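Local coordinates for protein thiamine pyrophosphokinase (Bacillus subtilis, PDB 3LM8) that transfers a diphosphate group from ATP to thiamine, giving the cofactor thiamine diphosphate and AMP, and serves in thiamine salvage, at residues I4-G9 and T80-A85; G10-I15 and T35-D40; I44-F49 and L86-E91; K119-N124 and M138-E143. The protein carries 1 engineered substitution. All coordinates share one frame; numbering follows the deposited sequence.

Contact 1: I4-G9 and T80-A85; sequences INIVAG and TDLDLA
With CG2 of Ile-6 trans to the backbone nitrogen (chi1 -50°, which sets CG1 beside that nitrogen), and the CG of Leu-82 likewise trans to its own (chi1 -173°), a branch methyl from the strand meets the branched end of a side chain from the helix. Ile-6 CG2 lies 3.9 Å from Leu-82 CD2, the two side chains meeting at a slant. The same Ile-6 CG2 also faces the methyl of Ala-85, one helical turn further on, at 4.3 Å from its CB. Ile-6 thus packs on both Leu-82 and Ala-85. Two residues on, just past the strand end, Ala-8 CB sits 4.3 Å from Leu-82 CG, and here the backbones come nearer, with 6.2 Å between the CA atoms of Ala-8 and Leu-82. All four residues are buried, and the side-chain contacts are all apolar. Leu-82 also packs on Ile-99 and on Asn-113 and Leu-116 of helix 107-122, while Ile-6 lies against Ile-29 and Ile-97 of the flanking strands. Strand 3-7 lies inside the parallel portion of a mixed sheet, and helix 81-92 belongs to the connection from strand 71-73 at the sheet's edge to strand 96-100: helix-on-sheet packing of the alpha/beta, Rossmann-like kind.

Contact 2: G10-I15 and T35-D40; sequences GPKNLI and TVTLLD
The loop that leaves strand 3-7 folds back here over helix 33-41, at the C-terminal end of the parallel strands of the catalytic domain, with a bound magnesium ion about 5 Å from the side chain of Lys-12. Lys-12 and Thr-37 make the largest contributions. The lysine chain runs past Thr-37 in the opposite sense, so that Thr-37 CG2 rests against the aliphatic part, 4.0 Å from Lys-12 CG. A bend at chi3 (62°) brings Lys-12 CE back to the same methyl and leads NZ on to Asp-40, one turn further along the helix. There NZ donates to Asp-40 OD2 at 2.7 Å, forming a salt bridge in which the two side chains stand roughly at right angles. Underneath, Ile-15 CD1 approaches Thr-37 CG2 at 4.4 Å and closes the buried side of the contact. The hydroxyl of Thr-37 is turned to a water: OG1 donates to it at 2.8 Å, and the water in turn donates to Gly-10 O, also at 2.8 Å, linking the start of the loop to the helix. The ammonium meets Asp-40 OD2 on its anti side and 30° out of the carboxylate plane, rather than gripping both oxygens. A one-oxygen pair between two exposed residues is probably screened by solvent and likely to add only modestly to the apolar and water-mediated contacts beneath it.

Contact 3: I44-F49 and L86-E91; sequences IPVEAF and LDWALE
Phe-49 directs the edge of its ring at the indole of Trp-88 in an offset edge-to-face pair, with the planes at 69° and 5.2 Å between the centroid of the Phe-49 ring and that of the five-membered ring of Trp-88. Phe-49 CZ is the atom that leads, standing over one face of the indole 3.4 Å from Trp-88 CG, and it also touches Trp-88 CB. The side chain of Trp-88 leaves the helix with CG trans to the backbone nitrogen (chi1 -174°), which swings the indole out from the helix toward strand 47-49 and lays its six-membered ring beside Glu-47 and Val-46. Strand 47-49 pairs with strands 26-31 and 71-73 near one margin of the parallel sheet, and helix 81-92 packs on one face of that sheet, as in other alpha/beta domains of this doubly wound type. Glu-47 is folded at chi2 (-74°), so that its methylene CG comes up obliquely to the benzo ring, 3.4 Å from Trp-88 CZ2, while OE1 lies 3.6 Å from the same Trp-88 CZ2. Val-46 CG2 reaches the far corner of the indole, 4.1 Å from Trp-88 CH2. Replacing Trp-88 by an alanine would remove the indole and would probably leave the Phe-49 edge without its aromatic face and the CG of Glu-47 without the ring it packs on. Beyond the two segments, Lys-92 makes a cation-pi contact with Trp-88, and the Phe-49 ring also meets that of Tyr-73.

Contact 4: K119-N124 and M138-E143; sequences KGVKTN and MFPPGE
Val-121 and Pro-140 bring the backbones to within 6.3 Å, CA to CA, where the end of helix 107-122 passes the stretch that follows strand 134-139. The helix stops in a Schellman motif: Ile-125 N bonds to Gly-120 O, Asn-124 N bonds to Val-121 O, and Asn-124 takes the C-prime place with positive phi (38°). Thr-123 OG1 also donates to Gly-120 O, at 3.0 Å, from a position tilted 35° out of the carbonyl plane. Val-121 then presents its two methyls to the other segment. CG1 is the busier one, 3.6 Å from the terminal CE of Met-138, a selenomethionine in this structure, and 4.0 Å from Pro-140 CD on the proline ring. Val-121 CG2 lies 3.9 Å from Met-138 CE as well, so the end of the selenomethionine abuts both branches at once, the two side chains being roughly perpendicular. Rotation about the CG-SE bond of Met-138 (chi3 24°) folds CE back to this place. Val-121 and the Pro-140 ring lie alongside, running opposite ways, and Asn-124 ND2 borders the ring 4.3 Å from Pro-140 CG. Behind the contact, Met-138 also packs on Leu-117 and Tyr-118 of helix 107-122 and on Ile-208 of strand 207-212. Phe-139 turns to Phe-200 and Phe-202 of the four-stranded antiparallel sheet. Through Val-121 the helix end lies against the crossing from the large mixed sheet, by way of Pro-140 and Pro-141, into strand 142-147.

How the contacts relate
Contacts 1 to 3 cluster in the catalytic alpha/beta part. Contacts 1 and 3, with centres about 7 Å apart, share helix 81-92 and interleave along the chain; Leu-84 and Ala-85 touch Phe-49. Contact 2, nested within the loop closed by contact 1 (centres about 12 Å apart), joins it where Val-7 packs on Thr-37 and Leu-38, and joins contact 3 where Leu-38 and Leu-39 meet Pro-45. Contact 4 comes last in sequence, on the other side of the chain's centre from contact 2, about 28 Å away between centres. The Asp-87 to Lys-119 salt bridge ties contacts 3 and 4. Contact 4 leads on to the antiparallel sheet of the thiamine-binding part.

Contact 1: I4-G9 and T80-A85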
loop_
_atom_site.group_PDB
_atom_site.type_symbol
_atom_site.label_atom_id
_atom_site.label_comp_id
_atom_site.label_asym_id
_atom_site.label_seq_id
_atom_site.Cartn_x
_atom_site.Cartn_y
_atom_site.Cartn_z
ATOM N N ILE A 4 -1.459 10.859 -3.214
ATOM C CA ILE A 4 -1.787 10.967 -1.804
ATOM C C ILE A 4 -1.050 9.856 -1.060
ATOM O O ILE A 4 -1.110 8.694 -1.464
ATOM C CB ILE A 4 -3.295 10.860 -1.567
ATOM C CG1 ILE A 4 -3.992 12.011 -2.277
ATOM C CG2 ILE A 4 -3.607 10.943 -0.061
ATOM C CD1 ILE A 4 -5.480 12.027 -2.071
ATOM N N ASN A 5 -0.315 10.226 -0.010
ATOM C CA ASN A 5 0.417 9.249 0.794
ATOM C C ASN A 5 -0.134 9.240 2.207
ATOM O O ASN A 5 -0.205 10.285 2.869
ATOM C CB ASN A 5 1.906 9.570 0.882
ATOM C CG ASN A 5 2.607 9.448 -0.433
ATOM O OD1 ASN A 5 2.031 8.994 -1.425
ATOM N ND2 ASN A 5 3.866 9.855 -0.455
ATOM N N ILE A 6 -0.498 8.045 2.662
ATOM C CA ILE A 6 -1.056 7.841 3.986
ATOM C C ILE A 6 -0.076 7.025 4.812
ATOM O O ILE A 6 0.414 5.980 4.362
ATOM C CB ILE A 6 -2.354 7.039 3.903
ATOM C CG1 ILE A 6 -3.288 7.650 2.856
ATOM C CG2 ILE A 6 -2.990 6.968 5.262
ATOM C CD1 ILE A 6 -4.561 6.841 2.603
ATOM N N VAL A 7 0.208 7.491 6.022
ATOM C CA VAL A 7 1.113 6.770 6.912
ATOM C C VAL A 7 0.315 6.284 8.123
ATOM O O VAL A 7 -0.047 7.069 8.998
ATOM C CB VAL A 7 2.277 7.679 7.367
ATOM C CG1 VAL A 7 3.183 6.950 8.369
ATOM C CG2 VAL A 7 3.075 8.104 6.153
ATOM N N ALA A 8 0.021 4.984 8.141
ATOM C CA ALA A 8 -0.731 4.373 9.231
ATOM C C ALA A 8 0.191 4.255 10.432
ATOM O O ALA A 8 1.387 4.495 10.309
ATOM C CB ALA A 8 -1.240 2.999 8.816
ATOM N N GLY A 9 -0.351 3.853 11.577
ATOM C CA GLY A 9 0.451 3.776 12.787
ATOM C C GLY A 9 1.174 2.493 13.135
ATOM O O GLY A 9 1.176 2.090 14.302
ATOM N N THR A 80 -11.916 1.223 10.629
ATOM C CA THR A 80 -10.564 1.484 11.102
ATOM C C THR A 80 -10.183 2.923 10.757
ATOM O O THR A 80 -10.778 3.535 9.865
ATOM C CB THR A 80 -9.548 0.528 10.452
ATOM O OG1 THR A 80 -9.912 -0.827 10.741
ATOM C CG2 THR A 80 -8.151 0.791 10.994
ATOM N N ASP A 81 -9.204 3.467 11.473
ATOM C CA ASP A 81 -8.748 4.826 11.220
ATOM C C ASP A 81 -8.247 4.891 9.783
ATOM O O ASP A 81 -8.614 5.783 9.015
ATOM C CB ASP A 81 -7.610 5.185 12.174
ATOM C CG ASP A 81 -7.982 4.976 13.628
ATOM O OD1 ASP A 81 -9.096 5.381 14.021
ATOM O OD2 ASP A 81 -7.156 4.417 14.383
ATOM N N LEU A 82 -7.404 3.921 9.437
ATOM C CA LEU A 82 -6.824 3.809 8.110
ATOM C C LEU A 82 -7.958 3.684 7.095
ATOM O O LEU A 82 -8.017 4.424 6.109
ATOM C CB LEU A 82 -5.900 2.579 8.071
ATOM C CG LEU A 82 -5.002 2.242 6.869
ATOM C CD1 LEU A 82 -5.695 1.258 5.947
ATOM C CD2 LEU A 82 -4.618 3.526 6.136
ATOM N N ASP A 83 -8.872 2.757 7.356
ATOM C CA ASP A 83 -10.004 2.534 6.474
ATOM C C ASP A 83 -10.754 3.828 6.196
ATOM O O ASP A 83 -11.229 4.054 5.081
ATOM C CB ASP A 83 -10.941 1.503 7.095
ATOM C CG ASP A 83 -12.247 1.375 6.342
ATOM O OD1 ASP A 83 -12.223 1.209 5.102
ATOM O OD2 ASP A 83 -13.303 1.436 7.000
ATOM N N LEU A 84 -10.852 4.679 7.211
ATOM C CA LEU A 84 -11.550 5.952 7.074
ATOM C C LEU A 84 -10.757 6.950 6.244
ATOM O O LEU A 84 -11.327 7.696 5.445
ATOM C CB LEU A 84 -11.840 6.555 8.453
ATOM C CG LEU A 84 -12.337 8.006 8.447
ATOM C CD1 LEU A 84 -13.469 8.179 7.428
ATOM C CD2 LEU A 84 -12.800 8.389 9.849
ATOM N N ALA A 85 -9.445 6.959 6.452
ATOM C CA ALA A 85 -8.545 7.853 5.734
ATOM C C ALA A 85 -8.564 7.550 4.238
ATOM O O ALA A 85 -8.419 8.452 3.408
ATOM C CB ALA A 85 -7.134 7.702 6.276
#

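Contact 2: G10-I15 and T35-D40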
loop_
_atom_site.group_PDB
_atom_site.type_symbol
_atom_site.label_atom_id
_atom_site.label_comp_id
_atom_site.label_asym_id
_atom_site.label_seq_id
_atom_site.Cartn_x
_atom_site.Cartn_y
_atom_site.Cartn_z
ATOM N N GLY A 10 1.793 1.857 12.144
ATOM C CA GLY A 10 2.529 0.630 12.399
ATOM C C GLY A 10 3.903 0.982 12.932
ATOM O O GLY A 10 4.233 2.163 13.006
ATOM N N PRO A 11 4.721 -0.001 13.336
ATOM C CA PRO A 11 6.061 0.316 13.851
ATOM C C PRO A 11 6.937 1.016 12.805
ATOM O O PRO A 11 6.983 0.617 11.652
ATOM C CB PRO A 11 6.599 -1.049 14.272
ATOM C CG PRO A 11 5.800 -2.031 13.426
ATOM C CD PRO A 11 4.429 -1.439 13.465
ATOM N N LYS A 12 7.627 2.071 13.226
ATOM C CA LYS A 12 8.481 2.866 12.346
ATOM C C LYS A 12 9.611 2.131 11.632
ATOM O O LYS A 12 10.017 2.529 10.543
ATOM C CB LYS A 12 9.105 4.011 13.135
ATOM C CG LYS A 12 8.133 4.898 13.861
ATOM C CD LYS A 12 8.872 5.974 14.658
ATOM C CE LYS A 12 9.689 6.892 13.757
ATOM N NZ LYS A 12 10.283 8.020 14.518
ATOM N N ASN A 13 10.138 1.084 12.254
ATOM C CA ASN A 13 11.255 0.340 11.670
ATOM C C ASN A 13 10.914 -0.435 10.400
ATOM O O ASN A 13 11.801 -0.778 9.622
ATOM C CB ASN A 13 11.858 -0.597 12.724
ATOM C CG ASN A 13 10.814 -1.446 13.407
ATOM O OD1 ASN A 13 10.688 -2.641 13.131
ATOM N ND2 ASN A 13 10.041 -0.826 14.300
ATOM N N LEU A 14 9.635 -0.714 10.190
ATOM C CA LEU A 14 9.224 -1.438 8.997
ATOM C C LEU A 14 8.885 -0.471 7.871
ATOM O O LEU A 14 8.583 -0.891 6.753
ATOM C CB LEU A 14 8.013 -2.334 9.287
ATOM C CG LEU A 14 8.195 -3.623 10.102
ATOM C CD1 LEU A 14 9.377 -4.396 9.557
ATOM C CD2 LEU A 14 8.418 -3.306 11.562
ATOM N N ILE A 15 8.955 0.824 8.175
ATOM C CA ILE A 15 8.639 1.883 7.218
ATOM C C ILE A 15 9.883 2.478 6.549
ATOM O O ILE A 15 10.896 2.733 7.205
ATOM C CB ILE A 15 7.848 3.005 7.919
ATOM C CG1 ILE A 15 6.627 2.409 8.610
ATOM C CG2 ILE A 15 7.407 4.057 6.915
ATOM C CD1 ILE A 15 5.797 3.422 9.321
ATOM N N THR A 35 0.745 9.808 12.119
ATOM C CA THR A 35 0.968 11.238 12.009
ATOM C C THR A 35 2.196 11.599 12.846
ATOM O O THR A 35 2.943 12.501 12.493
ATOM C CB THR A 35 -0.275 12.077 12.435
ATOM O OG1 THR A 35 0.136 13.093 13.358
ATOM C CG2 THR A 35 -1.350 11.208 13.044
ATOM N N VAL A 36 2.419 10.877 13.940
ATOM C CA VAL A 36 3.600 11.121 14.766
ATOM C C VAL A 36 4.839 10.820 13.912
ATOM O O VAL A 36 5.794 11.595 13.888
ATOM C CB VAL A 36 3.617 10.210 16.039
ATOM C CG1 VAL A 36 5.023 10.142 16.625
ATOM C CG2 VAL A 36 2.646 10.754 17.097
ATOM N N THR A 37 4.808 9.691 13.209
ATOM C CA THR A 37 5.906 9.277 12.343
ATOM C C THR A 37 6.224 10.350 11.308
ATOM O O THR A 37 7.392 10.621 10.997
ATOM C CB THR A 37 5.558 7.990 11.583
ATOM O OG1 THR A 37 4.985 7.043 12.485
ATOM C CG2 THR A 37 6.797 7.378 10.986
ATOM N N LEU A 38 5.178 10.953 10.757
ATOM C CA LEU A 38 5.358 11.986 9.749
ATOM C C LEU A 38 6.146 13.178 10.297
ATOM O O LEU A 38 7.042 13.705 9.640
ATOM C CB LEU A 38 3.990 12.451 9.235
ATOM C CG LEU A 38 3.205 11.480 8.356
ATOM C CD1 LEU A 38 1.775 11.957 8.242
ATOM C CD2 LEU A 38 3.831 11.392 6.982
ATOM N N LEU A 39 5.802 13.599 11.506
ATOM C CA LEU A 39 6.465 14.728 12.130
ATOM C C LEU A 39 7.933 14.456 12.372
ATOM O O LEU A 39 8.768 15.335 12.174
ATOM C CB LEU A 39 5.757 15.090 13.439
ATOM C CG LEU A 39 4.648 16.142 13.294
ATOM C CD1 LEU A 39 3.901 15.955 11.982
ATOM C CD2 LEU A 39 3.702 16.054 14.479
ATOM N N ASP A 40 8.256 13.238 12.791
ATOM C CA ASP A 40 9.648 12.902 13.042
ATOM C C ASP A 40 10.457 13.040 11.761
ATOM O O ASP A 40 11.582 13.536 11.784
ATOM C CB ASP A 40 9.783 11.476 13.597
ATOM C CG ASP A 40 9.108 11.305 14.966
ATOM O OD1 ASP A 40 8.934 12.305 15.699
ATOM O OD2 ASP A 40 8.762 10.155 15.315
HETATM O O HOH W 1 3.567 4.715 12.052
#

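Contact 3: I44-F49 and L86-E91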
loop_
_atom_site.group_PDB
_atom_site.type_symbol
_atom_site.label_atom_id
_atom_site.label_comp_id
_atom_site.label_asym_id
_atom_site.label_seq_id
_atom_site.Cartn_x
_atom_site.Cartn_y
_atom_site.Cartn_z
ATOM N N ILE A 44 4.584 17.244 7.389
ATOM C CA ILE A 44 3.393 17.645 8.121
ATOM C C ILE A 44 2.171 17.162 7.328
ATOM O O ILE A 44 2.054 17.403 6.132
ATOM C CB ILE A 44 3.308 19.186 8.267
ATOM C CG1 ILE A 44 4.569 19.727 8.951
ATOM C CG2 ILE A 44 2.063 19.561 9.065
ATOM C CD1 ILE A 44 4.657 19.438 10.441
ATOM N N PRO A 45 1.249 16.463 7.993
ATOM C CA PRO A 45 0.044 15.957 7.330
ATOM C C PRO A 45 -0.907 17.121 7.022
ATOM O O PRO A 45 -0.891 18.124 7.732
ATOM C CB PRO A 45 -0.557 15.010 8.370
ATOM C CG PRO A 45 0.600 14.732 9.344
ATOM C CD PRO A 45 1.328 16.019 9.397
ATOM N N VAL A 46 -1.726 17.002 5.976
ATOM C CA VAL A 46 -2.678 18.063 5.664
ATOM C C VAL A 46 -3.862 17.781 6.571
ATOM O O VAL A 46 -4.485 18.692 7.115
ATOM C CB VAL A 46 -3.148 18.039 4.182
ATOM C CG1 VAL A 46 -1.948 18.153 3.242
ATOM C CG2 VAL A 46 -3.911 16.771 3.891
ATOM N N GLU A 47 -4.155 16.496 6.734
ATOM C CA GLU A 47 -5.243 16.047 7.593
ATOM C C GLU A 47 -4.667 14.901 8.426
ATOM O O GLU A 47 -3.552 14.445 8.177
ATOM C CB GLU A 47 -6.432 15.519 6.769
ATOM C CG GLU A 47 -6.831 16.344 5.547
ATOM C CD GLU A 47 -7.561 17.654 5.866
ATOM O OE1 GLU A 47 -7.883 18.386 4.895
ATOM O OE2 GLU A 47 -7.815 17.949 7.061
ATOM N N ALA A 48 -5.428 14.446 9.412
ATOM C CA ALA A 48 -5.016 13.344 10.271
ATOM C C ALA A 48 -6.276 12.618 10.722
ATOM O O ALA A 48 -7.272 13.249 11.075
ATOM C CB ALA A 48 -4.233 13.869 11.486
ATOM N N PHE A 49 -6.230 11.291 10.695
ATOM C CA PHE A 49 -7.374 10.472 11.088
ATOM C C PHE A 49 -7.087 9.567 12.291
ATOM O O PHE A 49 -5.975 9.058 12.461
ATOM C CB PHE A 49 -7.827 9.606 9.913
ATOM C CG PHE A 49 -8.262 10.385 8.714
ATOM C CD1 PHE A 49 -7.345 11.117 7.971
ATOM C CD2 PHE A 49 -9.594 10.361 8.302
ATOM C CE1 PHE A 49 -7.746 11.814 6.829
ATOM C CE2 PHE A 49 -10.010 11.060 7.153
ATOM C CZ PHE A 49 -9.084 11.783 6.420
ATOM N N LEU A 86 -8.751 6.277 3.900
ATOM C CA LEU A 86 -8.785 5.865 2.505
ATOM C C LEU A 86 -9.991 6.431 1.749
ATOM O O LEU A 86 -9.865 6.820 0.589
ATOM C CB LEU A 86 -8.764 4.343 2.403
ATOM C CG LEU A 86 -8.518 3.804 0.991
ATOM C CD1 LEU A 86 -7.203 4.365 0.438
ATOM C CD2 LEU A 86 -8.502 2.274 1.036
ATOM N N ASP A 87 -11.153 6.483 2.399
ATOM C CA ASP A 87 -12.347 7.047 1.765
ATOM C C ASP A 87 -12.100 8.513 1.416
ATOM O O ASP A 87 -12.478 8.987 0.350
ATOM C CB ASP A 87 -13.561 6.972 2.698
ATOM C CG ASP A 87 -14.104 5.569 2.849
ATOM O OD1 ASP A 87 -14.027 4.790 1.882
ATOM O OD2 ASP A 87 -14.628 5.248 3.935
ATOM N N TRP A 88 -11.474 9.229 2.341
ATOM C CA TRP A 88 -11.161 10.642 2.156
ATOM C C TRP A 88 -10.260 10.818 0.938
ATOM O O TRP A 88 -10.437 11.747 0.144
ATOM C CB TRP A 88 -10.448 11.174 3.398
ATOM C CG TRP A 88 -10.194 12.645 3.378
ATOM C CD1 TRP A 88 -11.010 13.625 3.858
ATOM C CD2 TRP A 88 -9.046 13.308 2.837
ATOM N NE1 TRP A 88 -10.444 14.858 3.651
ATOM C CE2 TRP A 88 -9.237 14.693 3.024
ATOM C CE3 TRP A 88 -7.877 12.865 2.209
ATOM C CZ2 TRP A 88 -8.301 15.643 2.605
ATOM C CZ3 TRP A 88 -6.946 13.812 1.792
ATOM C CH2 TRP A 88 -7.166 15.186 1.992
ATOM N N ALA A 89 -9.287 9.918 0.804
ATOM C CA ALA A 89 -8.340 9.962 -0.303
ATOM C C ALA A 89 -8.944 9.506 -1.643
ATOM O O ALA A 89 -8.694 10.132 -2.678
ATOM C CB ALA A 89 -7.117 9.133 0.039
ATOM N N LEU A 90 -9.728 8.427 -1.628
ATOM C CA LEU A 90 -10.359 7.948 -2.859
ATOM C C LEU A 90 -11.282 9.042 -3.377
ATOM O O LEU A 90 -11.383 9.278 -4.579
ATOM C CB LEU A 90 -11.155 6.658 -2.614
ATOM C CG LEU A 90 -10.318 5.391 -2.380
ATOM C CD1 LEU A 90 -11.215 4.212 -2.092
ATOM C CD2 LEU A 90 -9.466 5.110 -3.596
ATOM N N GLU A 91 -11.946 9.730 -2.465
ATOM C CA GLU A 91 -12.837 10.802 -2.869
ATOM C C GLU A 91 -12.037 11.853 -3.652
ATOM O O GLU A 91 -12.410 12.222 -4.770
ATOM C CB GLU A 91 -13.500 11.409 -1.633
ATOM C CG GLU A 91 -14.589 12.417 -1.912
ATOM C CD GLU A 91 -14.055 13.821 -2.110
ATOM O OE1 GLU A 91 -13.214 14.248 -1.291
ATOM O OE2 GLU A 91 -14.486 14.500 -3.070
#

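Contact 4: K119-N124 and M138-E143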
loop_
_atom_site.group_PDB
_atom_site.type_symbol
_atom_site.label_atom_id
_atom_site.label_comp_id
_atom_site.label_asym_id
_atom_site.label_seq_id
_atom_site.Cartn_x
_atom_site.Cartn_y
_atom_site.Cartn_z
ATOM N N LYS A 119 -11.099 -2.403 -2.051
ATOM C CA LYS A 119 -11.924 -1.211 -2.203
ATOM C C LYS A 119 -11.373 -0.319 -3.311
ATOM O O LYS A 119 -12.077 0.528 -3.852
ATOM C CB LYS A 119 -11.949 -0.444 -0.878
ATOM C CG LYS A 119 -12.989 0.652 -0.772
ATOM C CD LYS A 119 -13.018 1.202 0.646
ATOM C CE LYS A 119 -14.277 2.007 0.923
ATOM N NZ LYS A 119 -14.390 2.348 2.371
ATOM N N GLY A 120 -10.106 -0.522 -3.650
ATOM C CA GLY A 120 -9.478 0.276 -4.685
ATOM C C GLY A 120 -9.768 -0.171 -6.100
ATOM O O GLY A 120 -9.803 0.660 -7.004
ATOM N N VAL A 121 -9.961 -1.472 -6.308
ATOM C CA VAL A 121 -10.256 -1.979 -7.645
ATOM C C VAL A 121 -11.680 -1.592 -8.001
ATOM O O VAL A 121 -12.008 -1.396 -9.171
ATOM C CB VAL A 121 -10.103 -3.522 -7.733
ATOM C CG1 VAL A 121 -8.640 -3.905 -7.577
ATOM C CG2 VAL A 121 -10.926 -4.203 -6.662
ATOM N N LYS A 122 -12.520 -1.466 -6.977
ATOM C CA LYS A 122 -13.913 -1.088 -7.171
ATOM C C LYS A 122 -13.962 0.322 -7.726
ATOM O O LYS A 122 -14.852 0.671 -8.499
ATOM C CB LYS A 122 -14.667 -1.118 -5.843
ATOM C CG LYS A 122 -14.590 -2.442 -5.105
ATOM C CD LYS A 122 -15.633 -2.521 -3.987
ATOM C CE LYS A 122 -15.493 -1.382 -2.980
ATOM N NZ LYS A 122 -16.557 -1.431 -1.933
ATOM N N THR A 123 -12.982 1.121 -7.318
ATOM C CA THR A 123 -12.874 2.519 -7.720
ATOM C C THR A 123 -11.812 2.729 -8.795
ATOM O O THR A 123 -11.496 3.864 -9.148
ATOM C CB THR A 123 -12.482 3.392 -6.521
ATOM O OG1 THR A 123 -11.075 3.250 -6.272
ATOM C CG2 THR A 123 -13.253 2.965 -5.275
ATOM N N ASN A 124 -11.260 1.639 -9.307
ATOM C CA ASN A 124 -10.219 1.736 -10.315
ATOM C C ASN A 124 -9.252 2.891 -10.048
ATOM O O ASN A 124 -9.144 3.832 -10.834
ATOM C CB ASN A 124 -10.831 1.871 -11.714
ATOM C CG ASN A 124 -11.148 0.524 -12.345
ATOM O OD1 ASN A 124 -11.531 0.447 -13.515
ATOM N ND2 ASN A 124 -10.989 -0.547 -11.572
HETATM N N MSE A 138 -3.028 -4.679 -6.010
HETATM C CA MSE A 138 -4.031 -5.575 -6.545
HETATM C C MSE A 138 -4.455 -5.103 -7.916
HETATM O O MSE A 138 -4.497 -3.908 -8.185
HETATM C CB MSE A 138 -5.244 -5.626 -5.620
HETATM C CG MSE A 138 -5.164 -6.709 -4.559
HETATM SE SE MSE A 138 -6.822 -6.917 -3.584
HETATM C CE MSE A 138 -8.065 -6.204 -4.885
ATOM N N PHE A 139 -4.767 -6.042 -8.794
ATOM C CA PHE A 139 -5.200 -5.664 -10.130
ATOM C C PHE A 139 -6.415 -6.422 -10.620
ATOM O O PHE A 139 -6.581 -7.626 -10.362
ATOM C CB PHE A 139 -4.098 -5.889 -11.171
ATOM C CG PHE A 139 -2.853 -5.082 -10.948
ATOM C CD1 PHE A 139 -1.895 -5.499 -10.030
ATOM C CD2 PHE A 139 -2.625 -3.922 -11.686
ATOM C CE1 PHE A 139 -0.719 -4.771 -9.849
ATOM C CE2 PHE A 139 -1.458 -3.185 -11.516
ATOM C CZ PHE A 139 -0.496 -3.608 -10.593
ATOM N N PRO A 140 -7.303 -5.711 -11.316
ATOM C CA PRO A 140 -8.504 -6.339 -11.871
ATOM C C PRO A 140 -8.027 -6.914 -13.210
ATOM O O PRO A 140 -6.869 -6.732 -13.591
ATOM C CB PRO A 140 -9.456 -5.159 -12.064
ATOM C CG PRO A 140 -8.511 -4.007 -12.389
ATOM C CD PRO A 140 -7.388 -4.236 -11.377
ATOM N N PRO A 141 -8.893 -7.634 -13.930
ATOM C CA PRO A 141 -8.412 -8.161 -15.211
ATOM C C PRO A 141 -7.870 -7.045 -16.120
ATOM O O PRO A 141 -8.367 -5.922 -16.111
ATOM C CB PRO A 141 -9.650 -8.847 -15.767
ATOM C CG PRO A 141 -10.243 -9.454 -14.501
ATOM C CD PRO A 141 -10.158 -8.283 -13.531
ATOM N N GLY A 142 -6.836 -7.353 -16.890
ATOM C CA GLY A 142 -6.250 -6.357 -17.765
ATOM C C GLY A 142 -4.867 -6.806 -18.187
ATOM O O GLY A 142 -4.555 -7.988 -18.081
ATOM N N GLU A 143 -4.043 -5.875 -18.658
ATOM C CA GLU A 143 -2.687 -6.189 -19.092
ATOM C C GLU A 143 -1.743 -5.120 -18.541
ATOM O O GLU A 143 -1.836 -3.954 -18.917
ATOM C CB GLU A 143 -2.622 -6.205 -20.617
ATOM C CG GLU A 143 -1.351 -6.824 -21.170
ATOM C CD GLU A 143 -1.203 -6.618 -22.664
ATOM O OE1 GLU A 143 -0.533 -7.452 -23.316
ATOM O OE2 GLU A 143 -1.747 -5.616 -23.182
#